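Local coordinates for replicase polyprotein 1a (Avian infectious bronchitis virus, PDB 3LD1), which is the precursor of the viral replication proteins, represented here by a fragment of non-structural protein 2 whose precise role is not firmly established, at residues T79-L82 against A83-E86; G90-P93 against F94-K97; K103-C106 against Q107-L110. The protein carries 3 engineered substitutions. All blocks are in the same frame, centred on the assembly; numbering follows the deposited sequence.

Contact 1: T79-L82 against A83-E86; sequences TSKL and ADLE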
loop_
_atom_site.group_PDB
_atom_site.type_symbol
_atom_site.label_atom_id
_atom_site.label_comp_id
_atom_site.label_asym_id
_atom_site.label_seq_id
_atom_site.Cartn_x
_atom_site.Cartn_y
_atom_site.Cartn_z
ATOM N N THR A 79 -21.158 30.802 3.584
ATOM C CA THR A 79 -22.596 30.531 3.710
ATOM C C THR A 79 -23.350 30.277 2.378
ATOM O O THR A 79 -24.567 29.990 2.385
ATOM C CB THR A 79 -23.226 31.670 4.518
ATOM O OG1 THR A 79 -22.600 32.907 4.153
ATOM C CG2 THR A 79 -22.977 31.422 6.031
ATOM N N SER A 80 -22.627 30.329 1.253
ATOM C CA SER A 80 -23.214 30.059 -0.052
ATOM C C SER A 80 -23.826 28.670 -0.178
ATOM O O SER A 80 -23.352 27.748 0.502
ATOM C CB SER A 80 -22.132 30.140 -1.086
ATOM O OG SER A 80 -21.562 31.386 -0.994
ATOM N N LYS A 81 -24.797 28.494 -1.086
ATOM C CA LYS A 81 -25.489 27.213 -1.320
ATOM C C LYS A 81 -25.056 26.619 -2.640
ATOM O O LYS A 81 -24.246 27.209 -3.327
ATOM C CB LYS A 81 -27.009 27.407 -1.371
ATOM C CG LYS A 81 -27.655 27.824 -0.081
ATOM C CD LYS A 81 -27.776 26.652 0.915
ATOM C CE LYS A 81 -26.596 26.710 1.911
ATOM N NZ LYS A 81 -27.066 27.258 3.197
ATOM N N LEU A 82 -25.591 25.448 -3.002
ATOM C CA LEU A 82 -25.371 24.969 -4.373
ATOM C C LEU A 82 -25.875 26.009 -5.377
ATOM O O LEU A 82 -25.258 26.199 -6.420
ATOM C CB LEU A 82 -26.043 23.602 -4.669
ATOM C CG LEU A 82 -25.620 22.995 -6.051
ATOM C CD1 LEU A 82 -24.115 23.008 -6.257
ATOM C CD2 LEU A 82 -26.054 21.622 -6.388
ATOM N N ALA A 83 -26.996 26.657 -5.042
ATOM C CA ALA A 83 -27.664 27.670 -5.884
ATOM C C ALA A 83 -26.706 28.821 -6.251
ATOM O O ALA A 83 -26.623 29.235 -7.416
ATOM C CB ALA A 83 -28.918 28.209 -5.172
ATOM N N ASP A 84 -25.967 29.316 -5.264
ATOM C CA ASP A 84 -25.048 30.455 -5.468
ATOM C C ASP A 84 -23.906 30.114 -6.413
ATOM O O ASP A 84 -23.490 30.894 -7.274
ATOM C CB ASP A 84 -24.581 30.972 -4.113
ATOM C CG ASP A 84 -25.783 31.390 -3.207
ATOM O OD1 ASP A 84 -26.562 32.307 -3.635
ATOM O OD2 ASP A 84 -25.997 30.794 -2.119
ATOM N N LEU A 85 -23.497 28.876 -6.281
ATOM C CA LEU A 85 -22.536 28.229 -7.095
ATOM C C LEU A 85 -23.007 28.061 -8.508
ATOM O O LEU A 85 -22.253 28.360 -9.442
ATOM C CB LEU A 85 -22.313 26.852 -6.484
ATOM C CG LEU A 85 -21.119 26.033 -6.868
ATOM C CD1 LEU A 85 -19.879 26.678 -6.418
ATOM C CD2 LEU A 85 -21.239 24.779 -6.109
ATOM N N GLU A 86 -24.242 27.595 -8.678
ATOM C CA GLU A 86 -24.724 27.335 -10.020
ATOM C C GLU A 86 -24.887 28.646 -10.755
ATOM O O GLU A 86 -24.757 28.694 -11.983
ATOM C CB GLU A 86 -26.011 26.529 -9.995
ATOM C CG GLU A 86 -25.701 25.090 -9.705
ATOM C CD GLU A 86 -26.888 24.203 -9.566
ATOM O OE1 GLU A 86 -28.001 24.677 -9.768
ATOM O OE2 GLU A 86 -26.713 23.004 -9.269
#

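Contact 2: G90-P93 against F94-K97; sequences GVSP and FARK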
loop_
_atom_site.group_PDB
_atom_site.type_symbol
_atom_site.label_atom_id
_atom_site.label_comp_id
_atom_site.label_asym_id
_atom_site.label_seq_id
_atom_site.Cartn_x
_atom_site.Cartn_y
_atom_site.Cartn_z
ATOM N N GLY A 90 -22.680 27.412 -13.611
ATOM C CA GLY A 90 -23.606 26.590 -14.351
ATOM C C GLY A 90 -23.783 25.350 -13.507
ATOM O O GLY A 90 -23.443 25.356 -12.322
ATOM N N VAL A 91 -24.305 24.290 -14.115
ATOM C CA VAL A 91 -24.733 23.106 -13.433
ATOM C C VAL A 91 -23.688 22.056 -13.711
ATOM O O VAL A 91 -23.178 21.970 -14.829
ATOM C CB VAL A 91 -26.095 22.601 -13.955
ATOM C CG1 VAL A 91 -26.530 21.277 -13.227
ATOM C CG2 VAL A 91 -27.133 23.630 -13.701
ATOM N N SER A 92 -23.359 21.303 -12.651
ATOM C CA SER A 92 -22.527 20.129 -12.720
ATOM C C SER A 92 -23.374 18.918 -12.375
ATOM O O SER A 92 -23.922 18.859 -11.330
ATOM C CB SER A 92 -21.349 20.235 -11.746
ATOM O OG SER A 92 -20.763 18.942 -11.632
ATOM N N PRO A 93 -23.475 17.943 -13.264
ATOM C CA PRO A 93 -24.455 16.863 -12.937
ATOM C C PRO A 93 -23.958 16.067 -11.722
ATOM O O PRO A 93 -24.734 15.706 -10.784
ATOM C CB PRO A 93 -24.538 15.994 -14.249
ATOM C CG PRO A 93 -23.788 16.812 -15.359
ATOM C CD PRO A 93 -22.803 17.766 -14.579
ATOM N N PHE A 94 -22.661 15.830 -11.726
ATOM C CA PHE A 94 -21.998 15.287 -10.553
ATOM C C PHE A 94 -22.298 16.049 -9.208
ATOM O O PHE A 94 -22.811 15.434 -8.231
ATOM C CB PHE A 94 -20.507 15.179 -10.841
ATOM C CG PHE A 94 -19.700 14.529 -9.735
ATOM C CD1 PHE A 94 -20.206 13.445 -8.977
ATOM C CD2 PHE A 94 -18.401 14.956 -9.468
ATOM C CE1 PHE A 94 -19.394 12.797 -7.942
ATOM C CE2 PHE A 94 -17.621 14.336 -8.423
ATOM C CZ PHE A 94 -18.129 13.267 -7.671
ATOM N N ALA A 95 -21.968 17.330 -9.126
ATOM C CA ALA A 95 -22.349 18.094 -7.943
ATOM C C ALA A 95 -23.798 17.783 -7.549
ATOM O O ALA A 95 -24.062 17.467 -6.415
ATOM C CB ALA A 95 -22.170 19.623 -8.146
ATOM N N ARG A 96 -24.739 17.801 -8.483
ATOM C CA ARG A 96 -26.126 17.557 -8.062
ATOM C C ARG A 96 -26.372 16.213 -7.448
ATOM O O ARG A 96 -27.108 16.161 -6.467
ATOM C CB ARG A 96 -27.172 17.881 -9.122
ATOM C CG ARG A 96 -27.055 19.356 -9.585
ATOM C CD ARG A 96 -28.216 19.674 -10.498
ATOM N NE ARG A 96 -28.598 21.049 -10.290
ATOM C CZ ARG A 96 -29.465 21.695 -11.046
ATOM N NH1 ARG A 96 -30.020 21.081 -12.077
ATOM N NH2 ARG A 96 -29.752 22.951 -10.778
ATOM N N LYS A 97 -25.750 15.156 -7.964
ATOM C CA LYS A 97 -25.880 13.868 -7.313
ATOM C C LYS A 97 -25.260 13.937 -5.902
ATOM O O LYS A 97 -25.804 13.388 -4.912
ATOM C CB LYS A 97 -25.233 12.800 -8.154
ATOM C CG LYS A 97 -25.830 12.792 -9.539
ATOM C CD LYS A 97 -25.497 11.496 -10.374
ATOM C CE LYS A 97 -23.977 11.340 -10.605
ATOM N NZ LYS A 97 -23.416 10.323 -11.669
#

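Contact 3: K103-C106 against Q107-L110; sequences KTAC and QWSL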
loop_
_atom_site.group_PDB
_atom_site.type_symbol
_atom_site.label_atom_id
_atom_site.label_comp_id
_atom_site.label_asym_id
_atom_site.label_seq_id
_atom_site.Cartn_x
_atom_site.Cartn_y
_atom_site.Cartn_z
ATOM N N LYS A 103 -28.065 14.776 1.183
ATOM C CA LYS A 103 -29.449 14.724 1.554
ATOM C C LYS A 103 -29.869 13.382 2.149
ATOM O O LYS A 103 -30.557 13.355 3.145
ATOM C CB LYS A 103 -30.353 15.097 0.362
ATOM C CG LYS A 103 -30.994 16.498 0.517
ATOM C CD LYS A 103 -31.073 17.372 -0.803
ATOM C CE LYS A 103 -31.467 18.892 -0.470
ATOM N NZ LYS A 103 -31.766 19.800 -1.675
ATOM N N THR A 104 -29.415 12.269 1.585
ATOM C CA THR A 104 -29.736 10.967 2.145
ATOM C C THR A 104 -28.808 10.487 3.296
ATOM O O THR A 104 -28.904 9.360 3.719
ATOM C CB THR A 104 -29.827 9.886 1.024
ATOM O OG1 THR A 104 -28.566 9.739 0.344
ATOM C CG2 THR A 104 -30.930 10.191 0.054
ATOM N N ALA A 105 -27.900 11.312 3.811
ATOM C CA ALA A 105 -26.935 10.778 4.824
ATOM C C ALA A 105 -27.659 10.506 6.106
ATOM O O ALA A 105 -27.320 9.613 6.874
ATOM C CB ALA A 105 -25.830 11.714 5.076
ATOM N N CYS A 106 -28.686 11.275 6.305
ATOM C CA CYS A 106 -29.455 11.123 7.447
ATOM C C CYS A 106 -29.983 9.663 7.448
ATOM O O CYS A 106 -30.325 9.146 8.510
ATOM C CB CYS A 106 -30.538 12.192 7.438
ATOM S SG CYS A 106 -31.723 12.010 6.036
ATOM N N GLN A 107 -29.965 8.959 6.308
ATOM C CA GLN A 107 -30.286 7.541 6.341
ATOM C C GLN A 107 -29.101 6.679 6.291
ATOM O O GLN A 107 -28.989 5.809 7.129
ATOM C CB GLN A 107 -31.215 7.074 5.229
ATOM C CG GLN A 107 -32.497 7.848 5.182
ATOM C CD GLN A 107 -33.000 8.007 3.731
ATOM O OE1 GLN A 107 -32.482 7.393 2.780
ATOM N NE2 GLN A 107 -33.996 8.837 3.563
ATOM N N TRP A 108 -28.200 6.850 5.328
ATOM C CA TRP A 108 -27.173 5.826 5.141
ATOM C C TRP A 108 -25.996 5.891 6.135
ATOM O O TRP A 108 -25.211 4.945 6.276
ATOM C CB TRP A 108 -26.715 5.779 3.694
ATOM C CG TRP A 108 -26.245 7.117 3.120
ATOM C CD1 TRP A 108 -26.956 7.930 2.271
ATOM C CD2 TRP A 108 -24.982 7.785 3.344
ATOM N NE1 TRP A 108 -26.238 9.058 1.974
ATOM C CE2 TRP A 108 -25.017 8.997 2.597
ATOM C CE3 TRP A 108 -23.838 7.493 4.114
ATOM C CZ2 TRP A 108 -23.916 9.937 2.586
ATOM C CZ3 TRP A 108 -22.727 8.422 4.122
ATOM C CH2 TRP A 108 -22.761 9.599 3.318
ATOM N N SER A 109 -25.884 6.988 6.854
ATOM C CA SER A 109 -24.854 7.102 7.860
ATOM C C SER A 109 -25.225 6.730 9.279
ATOM O O SER A 109 -24.399 6.888 10.184
ATOM C CB SER A 109 -24.217 8.484 7.852
ATOM O OG SER A 109 -25.070 9.487 8.330
ATOM N N LEU A 110 -26.449 6.237 9.460
ATOM C CA LEU A 110 -27.002 5.771 10.766
ATOM C C LEU A 110 -26.019 4.865 11.537
ATOM O O LEU A 110 -25.656 5.219 12.646
ATOM C CB LEU A 110 -28.359 5.037 10.530
ATOM C CG LEU A 110 -29.644 5.831 10.762
ATOM C CD1 LEU A 110 -29.407 7.310 10.644
ATOM C CD2 LEU A 110 -30.893 5.373 9.970
#

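Contact 1: T79-L82 against A83-E86
With chi1 at -57°, the carboxylate of Asp84 sits beside its own backbone N and turns back toward Lys81, where the chain enters helix 82-89. OD2 then accepts the backbone N-H of Lys81: N to OD2 is 2.8 Å, the angle at the hydrogen is 158°, and the lone pair used is the anti one, facing away from OD1. Lys81 is the N-cap residue and Asp84 the third residue of the helix, so a carboxylate within the first turn holds the backbone amide of the residue that precedes it. The lysine side chain runs alongside the aspartate, CB passing 3.6 Å from OD2, but it bends at each torsion beyond CB and carries its ammonium off to 6.5 Å between NZ and OD2. At the mouth of the helix Lys81 O receives weak bonds from Asp84 N and Leu85 N, while Leu82 O has a firm one from Glu86 N at 2.8 Å.

Leu82 works on another flank of the turn. Its CG is trans to the backbone N (chi1 -171°), and its two methyls divide the work. CD1 packs on Leu85 CD2 at 3.4 Å, the two side chains crossing obliquely, whereas CD2 lies 3.3 Å from Glu86 OE2. The other oxygen, Glu86 OE1, is salt-bridged to Arg96 on helix 93-103, and Leu82 also touches Arg96. Farther back, Ser80 OG bonds to Lys77 O.

The chemistry is that of a helix start. A carboxylate in the first turn takes up an amide that no helical carbonyl serves, and its negative charge stands where it would probably interact favourably with the helix dipole, while Leu82 lays hydrocarbon beside the glutamate that reaches for an arginine.

Contact 2: G90-P93 against F94-K97
Ser92 OG is gripped by two groups: it accepts the backbone N-H of Ala95 and makes a weak hydrogen bond with Phe21 O. The first of these is the cap of helix 93-103, with Ala95 N 3.2 Å from Ser92 OG and an angle of 168° at the hydrogen, close to straight. Holding OG trans to its own backbone N (chi1 166°) swings the hydroxyl forward over the first turn, and it leaves Ser92 CB packed 3.7 Å from Ala95 CB. The serine carbonyl joins in, Ser92 O receiving Arg96 N at 3.1 Å with the donor tilted somewhat from the carbonyl plane. Hydroxyl and carbonyl of one residue therefore serve successive amides, the pairing known as an ST-motif. Pro93 follows in the first helical position, where its lack of an N-H costs the helix no bond, and its carbonyl takes Lys97 N at 3.0 Å, in the carbonyl plane.

Beside the cap, Val91 meets the arginine at about a right angle. Val91 CG1 lies 3.4 Å above one face of the Arg96 guanidinium, offset toward the rim, and also 3.6 Å from Arg96 CD. Val91 CG2 approaches Arg96 CZ at 4.0 Å. The valine thus covers part of one face of the guanidinium, whose polar partner is Glu86.

Phe94 leads away from this turn: its ring meets that of Phe21 with the planes at about 45°, and it also touches Glu130 and Leu134. Lys97 NZ is salt-bridged to Glu130 as well. The capped turn consequently sits between helix 82-89, reached through Arg96, and helix 128-134, reached through Phe94 and Lys97, with the loop around Phe21 and Tyr22 packed against Ser92.

Contact 3: K103-C106 against Q107-L110
Trp108 lies with one face of its indole against the backbone of Ala105, and here the turn is packed closely. Ala105 CA stands 3.5 Å from the centroid of the five-membered ring of Trp108, 19° off the ring normal, a CH-pi contact over the face, while Ala105 CB meets CZ2 of the benzo ring at 3.6 Å. Chi1 of 54° places Trp108 CG between its backbone N and carbonyl carbon, which folds the indole back along the preceding turn. Thr104 OG1 lies in the ring plane at the pyrrole edge, 2.9 Å from Trp108 NE1. Both of these atoms are hydrogen-bonded to Leu101 O, so one carbonyl of the preceding helix gathers the threonine hydroxyl and the indole N-H.

The other firm point is Ala105 O, which accepts twice from Ser109: from N at 3.0 Å and from OG at 2.7 Å. The hydroxyl approaches from well above the carbonyl plane, 47° out of it, and the amide lies much nearer that plane. Ser109 OG has a further partner in Gln141 of helix 140-162.

The opposite character belongs to Cys106, Gln107 and Leu110, which are exposed. The Gln107 amide comes no nearer to the Thr104 side chain than 4.0 Å, between Gln107 OE1 and Thr104 CB. Leu110 brings one methyl closer, with CD1 3.0 Å from Cys106 O.

Buried tryptophan and alanine on one flank, with exposed residues on another, make the one-turn helix 105-108 amphipathic. It forms the corner between helices 93-103 and 112-121, with Trp108 packed on Leu115 and Met145, and Ser109, just past the last helical residue, closes the C-terminal end of this short helix by its double bond-making to Ala105 O.

All three contacts are local and follow one another along the chain in the N-terminal part of the molecule. Contact 1 is a surface feature, while contacts 2 and 3 are partly buried. Contacts 1 and 2 each start a helix, but one uses a carboxylate from inside the first turn and the other a hydroxyl at the N-cap itself. They also touch, through the salt bridge that ties helix 82-89 to helix 93-103. Contact 3 lies past the far end of helix 93-103, its nearest atoms about 7 Å from those of either of the others, and combines an indole face on Ala105 with two bonds to a single carbonyl.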